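Local coordinates for protein succinylglutamate desuccinylase/aspartoacylase (Ruegeria sp. TM1040, PDB 3NA6) that probably acts as a metal-dependent hydrolase of the succinylglutamate desuccinylase/aspartoacylase family, cleaving the acyl group from acylated amino acids, at residues 70-75 and 85-90; 267-272 and 284-289. All coordinates share one frame; numbering follows the deposited sequence.

Interaction 1: residues 70-75 and 85-90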
ATOM      1  N   GLN A  70     -14.585  -5.311 -29.262  1.00 21.45           N
ATOM      2  CA  GLN A  70     -13.956  -6.627 -29.336  1.00 22.01           C
ATOM      3  C   GLN A  70     -14.741  -7.501 -30.315  1.00 23.53           C
ATOM      4  O   GLN A  70     -14.143  -8.199 -31.123  1.00 23.94           O
ATOM      5  CB  GLN A  70     -13.858  -7.342 -27.988  1.00 22.22           C
ATOM      6  CG  GLN A  70     -12.734  -6.881 -27.102  1.00 20.45           C
ATOM      7  CD  GLN A  70     -11.353  -7.396 -27.587  1.00 28.04           C
ATOM      8  OE1 GLN A  70     -10.989  -7.269 -28.763  1.00 41.28           O
ATOM      9  NE2 GLN A  70     -10.596  -7.943 -26.683  1.00 33.76           N
ATOM     10  N   GLU A  71     -16.071  -7.451 -30.257  1.00 22.87           N
ATOM     11  CA  GLU A  71     -16.880  -8.275 -31.170  1.00 23.36           C
ATOM     12  C   GLU A  71     -16.677  -7.826 -32.620  1.00 22.97           C
ATOM     13  O   GLU A  71     -16.484  -8.641 -33.513  1.00 24.18           O
ATOM     14  CB  GLU A  71     -18.348  -8.208 -30.811  1.00 23.89           C
ATOM     15  CG  GLU A  71     -19.202  -9.148 -31.630  1.00 23.23           C
ATOM     16  CD  GLU A  71     -20.665  -8.954 -31.384  1.00 33.31           C
ATOM     17  OE1 GLU A  71     -21.189  -9.468 -30.374  1.00 36.42           O
ATOM     18  OE2 GLU A  71     -21.299  -8.292 -32.211  1.00 46.20           O
ATOM     19  N   LEU A  72     -16.684  -6.522 -32.840  1.00 23.36           N
ATOM     20  CA  LEU A  72     -16.417  -5.986 -34.172  1.00 21.00           C
ATOM     21  C   LEU A  72     -15.074  -6.486 -34.715  1.00 21.60           C
ATOM     22  O   LEU A  72     -14.999  -6.950 -35.846  1.00 22.50           O
ATOM     23  CB  LEU A  72     -16.445  -4.443 -34.178  1.00 20.44           C
ATOM     24  CG  LEU A  72     -16.496  -3.830 -35.595  1.00 21.44           C
ATOM     25  CD1 LEU A  72     -17.894  -3.997 -36.222  1.00 24.11           C
ATOM     26  CD2 LEU A  72     -16.087  -2.389 -35.563  1.00 23.66           C
ATOM     27  N   ALA A  73     -14.038  -6.445 -33.893  1.00 21.89           N
ATOM     28  CA  ALA A  73     -12.689  -6.797 -34.375  1.00 23.87           C
ATOM     29  C   ALA A  73     -12.598  -8.298 -34.681  1.00 26.09           C
ATOM     30  O   ALA A  73     -11.866  -8.716 -35.585  1.00 23.75           O
ATOM     31  CB  ALA A  73     -11.626  -6.410 -33.363  1.00 21.72           C
ATOM     32  N   ALA A  74     -13.351  -9.088 -33.937  1.00 24.24           N
ATOM     33  CA  ALA A  74     -13.263 -10.547 -34.033  1.00 26.79           C
ATOM     34  C   ALA A  74     -14.190 -11.132 -35.085  1.00 27.81           C
ATOM     35  O   ALA A  74     -13.997 -12.251 -35.485  1.00 29.33           O
ATOM     36  CB  ALA A  74     -13.583 -11.177 -32.672  1.00 23.48           C
ATOM     37  N   THR A  75     -15.217 -10.409 -35.502  1.00 28.45           N
ATOM     38  CA  THR A  75     -16.257 -11.010 -36.340  1.00 29.23           C
ATOM     39  C   THR A  75     -16.468 -10.323 -37.709  1.00 30.29           C
ATOM     40  O   THR A  75     -17.281 -10.758 -38.476  1.00 35.17           O
ATOM     41  CB  THR A  75     -17.611 -11.091 -35.568  1.00 31.90           C
ATOM     42  OG1 THR A  75     -18.147  -9.783 -35.381  1.00 30.71           O
ATOM     43  CG2 THR A  75     -17.436 -11.763 -34.202  1.00 28.99           C
ATOM     44  N   LEU A  85     -11.432   0.162 -40.953  1.00 24.29           N
ATOM     45  CA  LEU A  85     -11.695   0.248 -39.518  1.00 21.12           C
ATOM     46  C   LEU A  85     -10.373   0.168 -38.740  1.00 20.91           C
ATOM     47  O   LEU A  85      -9.637  -0.765 -38.913  1.00 21.87           O
ATOM     48  CB  LEU A  85     -12.633  -0.896 -39.100  1.00 20.82           C
ATOM     49  CG  LEU A  85     -13.992  -0.977 -39.801  1.00 18.61           C
ATOM     50  CD1 LEU A  85     -14.683  -2.305 -39.453  1.00 23.23           C
ATOM     51  CD2 LEU A  85     -14.881   0.219 -39.432  1.00 16.82           C
ATOM     52  N   ILE A  86     -10.054   1.153 -37.899  1.00 20.04           N
ATOM     53  CA  ILE A  86      -8.931   1.024 -36.948  1.00 17.78           C
ATOM     54  C   ILE A  86      -9.592   0.905 -35.566  1.00 19.75           C
ATOM     55  O   ILE A  86     -10.198   1.887 -35.070  1.00 18.46           O
ATOM     56  CB  ILE A  86      -7.991   2.214 -36.982  1.00 16.37           C
ATOM     57  CG1 ILE A  86      -7.397   2.363 -38.381  1.00 21.48           C
ATOM     58  CG2 ILE A  86      -6.856   2.043 -35.968  1.00 23.67           C
ATOM     59  CD1 ILE A  86      -6.631   3.675 -38.623  1.00 18.18           C
ATOM     60  N   ILE A  87      -9.520  -0.301 -34.986  1.00 18.37           N
ATOM     61  CA  ILE A  87     -10.276  -0.673 -33.797  1.00 19.44           C
ATOM     62  C   ILE A  87      -9.322  -0.828 -32.596  1.00 20.58           C
ATOM     63  O   ILE A  87      -8.432  -1.670 -32.613  1.00 21.21           O
ATOM     64  CB  ILE A  87     -10.992  -2.017 -34.000  1.00 20.68           C
ATOM     65  CG1 ILE A  87     -11.774  -2.015 -35.323  1.00 21.19           C
ATOM     66  CG2 ILE A  87     -11.880  -2.319 -32.763  1.00 20.33           C
ATOM     67  CD1 ILE A  87     -12.495  -3.344 -35.676  1.00 18.22           C
ATOM     68  N   VAL A  88      -9.539  -0.027 -31.563  1.00 22.39           N
ATOM     69  CA  VAL A  88      -8.746  -0.049 -30.316  1.00 21.81           C
ATOM     70  C   VAL A  88      -9.758  -0.157 -29.164  1.00 21.06           C
ATOM     71  O   VAL A  88     -10.251   0.848 -28.661  1.00 18.29           O
ATOM     72  CB  VAL A  88      -7.935   1.248 -30.197  1.00 20.72           C
ATOM     73  CG1 VAL A  88      -7.069   1.286 -28.921  1.00 15.56           C
ATOM     74  CG2 VAL A  88      -7.060   1.444 -31.451  1.00 18.38           C
ATOM     75  N   PRO A  89     -10.117  -1.383 -28.779  1.00 21.25           N
ATOM     76  CA  PRO A  89     -11.171  -1.546 -27.753  1.00 20.07           C
ATOM     77  C   PRO A  89     -10.782  -1.025 -26.380  1.00 20.26           C
ATOM     78  O   PRO A  89     -11.652  -0.652 -25.601  1.00 20.27           O
ATOM     79  CB  PRO A  89     -11.404  -3.056 -27.691  1.00 21.52           C
ATOM     80  CG  PRO A  89     -10.507  -3.677 -28.729  1.00 26.99           C
ATOM     81  CD  PRO A  89      -9.569  -2.663 -29.253  1.00 20.53           C
ATOM     82  N   TYR A  90      -9.482  -1.038 -26.091  1.00 21.05           N
ATOM     83  CA  TYR A  90      -8.954  -0.613 -24.808  1.00 20.58           C
ATOM     84  C   TYR A  90      -7.955   0.540 -25.017  1.00 19.67           C
ATOM     85  O   TYR A  90      -6.768   0.338 -25.146  1.00 22.40           O
ATOM     86  CB  TYR A  90      -8.301  -1.793 -24.096  1.00 21.64           C
ATOM     87  CG  TYR A  90      -9.047  -3.092 -24.098  1.00 21.86           C
ATOM     88  CD1 TYR A  90     -10.354  -3.169 -23.664  1.00 16.67           C
ATOM     89  CD2 TYR A  90      -8.407  -4.277 -24.460  1.00 23.71           C
ATOM     90  CE1 TYR A  90     -11.043  -4.419 -23.605  1.00 20.55           C
ATOM     91  CE2 TYR A  90      -9.058  -5.513 -24.406  1.00 20.15           C
ATOM     92  CZ  TYR A  90     -10.402  -5.574 -23.992  1.00 20.01           C
ATOM     93  OH  TYR A  90     -11.049  -6.803 -23.939  1.00 17.75           O
TER
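Q70, L72 and A73 lie against L85, I87, P89 and Y90 in a buried helix-on-sheet contact within a beta-alpha-beta unit, made of strand 51-55, helix 64-75 and strand 83-88. The helical segment and strand 85-88 approach to 8.7 Å between axes, their directions 130° apart.

I87 fills the middle. With CG1 anti to the carbonyl carbon (chi1 -50°), I87 turns its CD1 methyl to the helix, 3.7 Å from A73 CA and as close to L72 CD2. A73, with a methyl for a side chain, rests its CB 3.9 Å from I87 CD1. L72 CD2 continues to L85 CD1 at 4.1 Å, methyl to methyl, the two leucines crossing at about a right angle.

Past the strand end the contact turns partly polar. Q70 is bent at chi2 (-75°), which lays its amide across P89 and Y90: OE1 packs on P89 CG at 3.6 Å, while NE2 sits 3.0 Å from Y90 OH, the amide steeply turned to the ring. P89 CB in turn lies over the centre of the Y90 ring. The main polar partners are in the second subunit, where Q70 NE2 bonds to R292 O and Y90 OH to S289 O. An alanine in place of Q70 would probably leave that R292 carbonyl without its donor and open a gap beside P89 and the tyrosine ring.

Strand 83-88 itself is bonded between strand 36-46, through I44 and T42, and strand 51-55, through A52 and L54. Helix 219-235 packs beside the leucine end, L229 and L233 touching L72 and L233 also reaching L85, while F96 stacks on Y90.

Interaction 2: residues 267-272 and 284-289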
ATOM      1  N   LEU A 267     -24.370   7.642   3.591  1.00 22.36           N
ATOM      2  CA  LEU A 267     -25.170   6.614   2.945  1.00 22.26           C
ATOM      3  C   LEU A 267     -26.113   7.283   1.954  1.00 20.41           C
ATOM      4  O   LEU A 267     -26.968   8.074   2.325  1.00 22.83           O
ATOM      5  CB  LEU A 267     -25.984   5.836   3.994  1.00 20.45           C
ATOM      6  CG  LEU A 267     -26.904   4.705   3.509  1.00 25.60           C
ATOM      7  CD1 LEU A 267     -26.063   3.682   2.785  1.00 18.66           C
ATOM      8  CD2 LEU A 267     -27.722   4.050   4.651  1.00 22.14           C
ATOM      9  N   PHE A 268     -25.992   6.917   0.693  1.00 19.60           N
ATOM     10  CA  PHE A 268     -26.707   7.619  -0.384  1.00 20.83           C
ATOM     11  C   PHE A 268     -28.025   6.921  -0.695  1.00 23.97           C
ATOM     12  O   PHE A 268     -28.037   5.725  -1.045  1.00 24.98           O
ATOM     13  CB  PHE A 268     -25.849   7.599  -1.638  1.00 20.01           C
ATOM     14  CG  PHE A 268     -26.435   8.347  -2.791  1.00 22.32           C
ATOM     15  CD1 PHE A 268     -26.613   9.716  -2.714  1.00 19.59           C
ATOM     16  CD2 PHE A 268     -26.787   7.700  -3.949  1.00 20.81           C
ATOM     17  CE1 PHE A 268     -27.100  10.433  -3.745  1.00 23.29           C
ATOM     18  CE2 PHE A 268     -27.328   8.437  -5.016  1.00 13.42           C
ATOM     19  CZ  PHE A 268     -27.446   9.807  -4.903  1.00 20.55           C
ATOM     20  N   GLU A 269     -29.126   7.646  -0.543  1.00 21.07           N
ATOM     21  CA  GLU A 269     -30.427   7.137  -0.916  1.00 22.84           C
ATOM     22  C   GLU A 269     -31.028   7.970  -2.051  1.00 23.23           C
ATOM     23  O   GLU A 269     -31.485   9.106  -1.833  1.00 21.63           O
ATOM     24  CB  GLU A 269     -31.416   7.125   0.247  1.00 24.89           C
ATOM     25  CG  GLU A 269     -32.789   6.529  -0.210  1.00 24.18           C
ATOM     26  CD  GLU A 269     -33.875   6.674   0.795  1.00 27.54           C
ATOM     27  OE1 GLU A 269     -33.598   7.261   1.852  1.00 27.17           O
ATOM     28  OE2 GLU A 269     -35.013   6.216   0.512  1.00 26.90           O
ATOM     29  N   ILE A 270     -31.052   7.413  -3.257  1.00 23.89           N
ATOM     30  CA  ILE A 270     -31.701   8.122  -4.380  1.00 24.02           C
ATOM     31  C   ILE A 270     -33.206   7.900  -4.240  1.00 26.74           C
ATOM     32  O   ILE A 270     -33.625   6.861  -3.702  1.00 25.36           O
ATOM     33  CB  ILE A 270     -31.160   7.649  -5.734  1.00 22.38           C
ATOM     34  CG1 ILE A 270     -31.487   8.700  -6.795  1.00 26.23           C
ATOM     35  CG2 ILE A 270     -31.692   6.272  -6.112  1.00 23.46           C
ATOM     36  CD1 ILE A 270     -30.377   9.040  -7.646  1.00 23.90           C
HETATM   37  N   MSE A 271     -34.014   8.856  -4.695  1.00 25.36           N
HETATM   38  CA  MSE A 271     -35.480   8.760  -4.544  1.00 27.48           C
HETATM   39  C   MSE A 271     -36.250   8.433  -5.829  1.00 25.60           C
HETATM   40  O   MSE A 271     -37.430   8.061  -5.789  1.00 26.31           O
HETATM   41  CB  MSE A 271     -36.028  10.051  -3.945  1.00 25.56           C
HETATM   42  CG  MSE A 271     -35.386  10.420  -2.619  1.00 33.22           C
HETATM   43 SE   MSE A 271     -35.405   9.010  -1.230  0.75 37.24          SE
HETATM   44  CE  MSE A 271     -37.305   8.734  -0.991  1.00 27.99           C
ATOM     45  N   ILE A 272     -35.609   8.603  -6.974  1.00 26.17           N
ATOM     46  CA  ILE A 272     -36.205   8.176  -8.246  1.00 26.41           C
ATOM     47  C   ILE A 272     -35.083   7.516  -9.061  1.00 24.50           C
ATOM     48  O   ILE A 272     -33.898   7.761  -8.810  1.00 25.54           O
ATOM     49  CB  ILE A 272     -36.865   9.340  -9.050  1.00 27.11           C
ATOM     50  CG1 ILE A 272     -35.813  10.261  -9.654  1.00 29.51           C
ATOM     51  CG2 ILE A 272     -37.956  10.108  -8.202  1.00 27.75           C
ATOM     52  CD1 ILE A 272     -34.972  10.959  -8.672  1.00 28.47           C
ATOM     53  N   VAL A 284     -34.924  14.397  -4.618  1.00 26.17           N
ATOM     54  CA  VAL A 284     -34.156  13.581  -5.568  1.00 28.18           C
ATOM     55  C   VAL A 284     -33.246  12.575  -4.839  1.00 26.61           C
ATOM     56  O   VAL A 284     -33.044  11.435  -5.305  1.00 27.69           O
ATOM     57  CB  VAL A 284     -33.318  14.483  -6.458  1.00 27.44           C
ATOM     58  CG1 VAL A 284     -32.332  13.704  -7.306  1.00 24.45           C
ATOM     59  CG2 VAL A 284     -34.259  15.296  -7.327  1.00 19.11           C
ATOM     60  N   ALA A 285     -32.705  13.001  -3.706  1.00 25.92           N
ATOM     61  CA  ALA A 285     -31.802  12.149  -2.927  1.00 25.39           C
ATOM     62  C   ALA A 285     -31.756  12.556  -1.474  1.00 25.15           C
ATOM     63  O   ALA A 285     -32.041  13.734  -1.130  1.00 26.12           O
ATOM     64  CB  ALA A 285     -30.412  12.183  -3.512  1.00 22.98           C
ATOM     65  N   ARG A 286     -31.413  11.596  -0.612  0.50 23.87           N
ATOM     66  CA  ARG A 286     -31.111  11.890   0.786  0.50 23.94           C
ATOM     67  C   ARG A 286     -29.793  11.244   1.176  0.50 22.65           C
ATOM     68  O   ARG A 286     -29.523  10.099   0.791  0.50 24.36           O
ATOM     69  CB  ARG A 286     -32.219  11.399   1.710  0.50 24.42           C
ATOM     70  CG  ARG A 286     -33.581  11.994   1.390  0.50 26.67           C
ATOM     71  CD  ARG A 286     -34.616  11.648   2.443  0.50 14.01           C
ATOM     72  NE  ARG A 286     -34.962  10.235   2.441  0.50 21.06           N
ATOM     73  CZ  ARG A 286     -35.849   9.694   3.264  0.50 23.57           C
ATOM     74  NH1 ARG A 286     -36.482  10.468   4.149  0.50 25.19           N
ATOM     75  NH2 ARG A 286     -36.084   8.388   3.217  0.50 11.38           N
ATOM     76  N   VAL A 287     -28.985  11.985   1.934  1.00 23.43           N
ATOM     77  CA  VAL A 287     -27.745  11.475   2.504  1.00 22.56           C
ATOM     78  C   VAL A 287     -27.891  11.209   4.023  1.00 22.58           C
ATOM     79  O   VAL A 287     -28.188  12.151   4.834  1.00 24.23           O
ATOM     80  CB  VAL A 287     -26.551  12.408   2.216  1.00 23.19           C
ATOM     81  CG1 VAL A 287     -25.243  11.729   2.683  1.00 16.44           C
ATOM     82  CG2 VAL A 287     -26.444  12.659   0.702  1.00 20.11           C
ATOM     83  N   TRP A 288     -27.733   9.930   4.395  1.00 20.60           N
ATOM     84  CA  TRP A 288     -27.892   9.482   5.791  1.00 19.41           C
ATOM     85  C   TRP A 288     -26.501   9.427   6.426  1.00 19.83           C
ATOM     86  O   TRP A 288     -25.510   9.182   5.752  1.00 23.67           O
ATOM     87  CB  TRP A 288     -28.544   8.104   5.869  1.00 20.88           C
ATOM     88  CG  TRP A 288     -29.945   8.041   5.376  1.00 22.92           C
ATOM     89  CD1 TRP A 288     -30.366   7.804   4.089  1.00 27.41           C
ATOM     90  CD2 TRP A 288     -31.123   8.253   6.149  1.00 19.85           C
ATOM     91  NE1 TRP A 288     -31.749   7.834   4.035  1.00 22.45           N
ATOM     92  CE2 TRP A 288     -32.234   8.140   5.276  1.00 22.24           C
ATOM     93  CE3 TRP A 288     -31.355   8.526   7.503  1.00 21.40           C
ATOM     94  CZ2 TRP A 288     -33.558   8.277   5.722  1.00 27.46           C
ATOM     95  CZ3 TRP A 288     -32.656   8.700   7.929  1.00 23.48           C
ATOM     96  CH2 TRP A 288     -33.741   8.558   7.044  1.00 23.40           C
ATOM     97  N   SER A 289     -26.442   9.654   7.719  1.00 20.89           N
ATOM     98  CA  SER A 289     -25.198   9.601   8.466  1.00 20.53           C
ATOM     99  C   SER A 289     -24.596   8.239   8.348  1.00 21.17           C
ATOM    100  O   SER A 289     -25.270   7.225   8.629  1.00 24.58           O
ATOM    101  CB  SER A 289     -25.427   9.883   9.961  1.00 21.85           C
ATOM    102  OG  SER A 289     -24.231   9.678  10.705  1.00 22.67           O
TER
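E269 meets R286 and W288 above a two-stranded antiparallel ladder, its OE1 accepting from the side chains of both. E269 OE1 takes the indole N-H of W288, 2.9 Å from NE1, an almost straight bond (171°) that lies in the ring plane and meets OE1 nearly along its C-O axis. E269 OE1 also accepts from R286 NH2 at 3.1 Å, on the syn side and somewhat out of the carboxylate plane, as part of a salt bridge; the bond from R286 NE is weak. R286 was modelled in two conformers, so its share is less certain than the indole's. E269 is extended, CG anti to the backbone N (chi1 -178°), which carries the carboxylate out alongside both partners. The other oxygen, OE2, pairs with K226 NZ of the second subunit, and R286 NH2 has a further salt bridge to E71 of that subunit.

The backbone is satisfied in pairs. L267 N to W288 O and W288 N to L267 O are both 2.9 Å; E269 N to R286 O and R286 N to E269 O are both 2.8 Å. Beyond the last bridge, M271 N still reaches V284 O at 2.8 Å. L267 O and E269 O each receive an additional CA-H contact, from V287 and A285.

On the other face F268 CE1 touches A285 CB at 3.8 Å. Farther along, the selenium of selenomethionine M271 leans toward R286 NE, and I272 CD1 packs on V284 CG1.

Strand 283-288 is bonded along its other edge to strand 298-301, with V284 and A285 both facing Y300 in a classic beta bulge. Strand 316-317 flanks strand 266-270, and strands 306-312 and 322-327 cover the face that carries F268 and I270.

In the fold
Interaction 1 comes first along the chain and closes before interaction 2 opens. Their centres are 39 Å apart, on opposite sides of the chain's centre, and their nearest atoms are about 27 Å apart. No sheet is shared: residues 70-75 and 85-90 belong to the large mixed sheet and its helices in the catalytic region, whereas 267-272 and 284-289 lie in the four-stranded antiparallel sheet of the C-terminal part. They are related across the subunit interface, where E71 forms a salt bridge with R286, and Y90 OH a hydrogen bond with S289 O, of the other copy in each direction. The C-terminal sheet of one subunit thus docks on the helix-strand unit of its neighbour, contributing to the assembly.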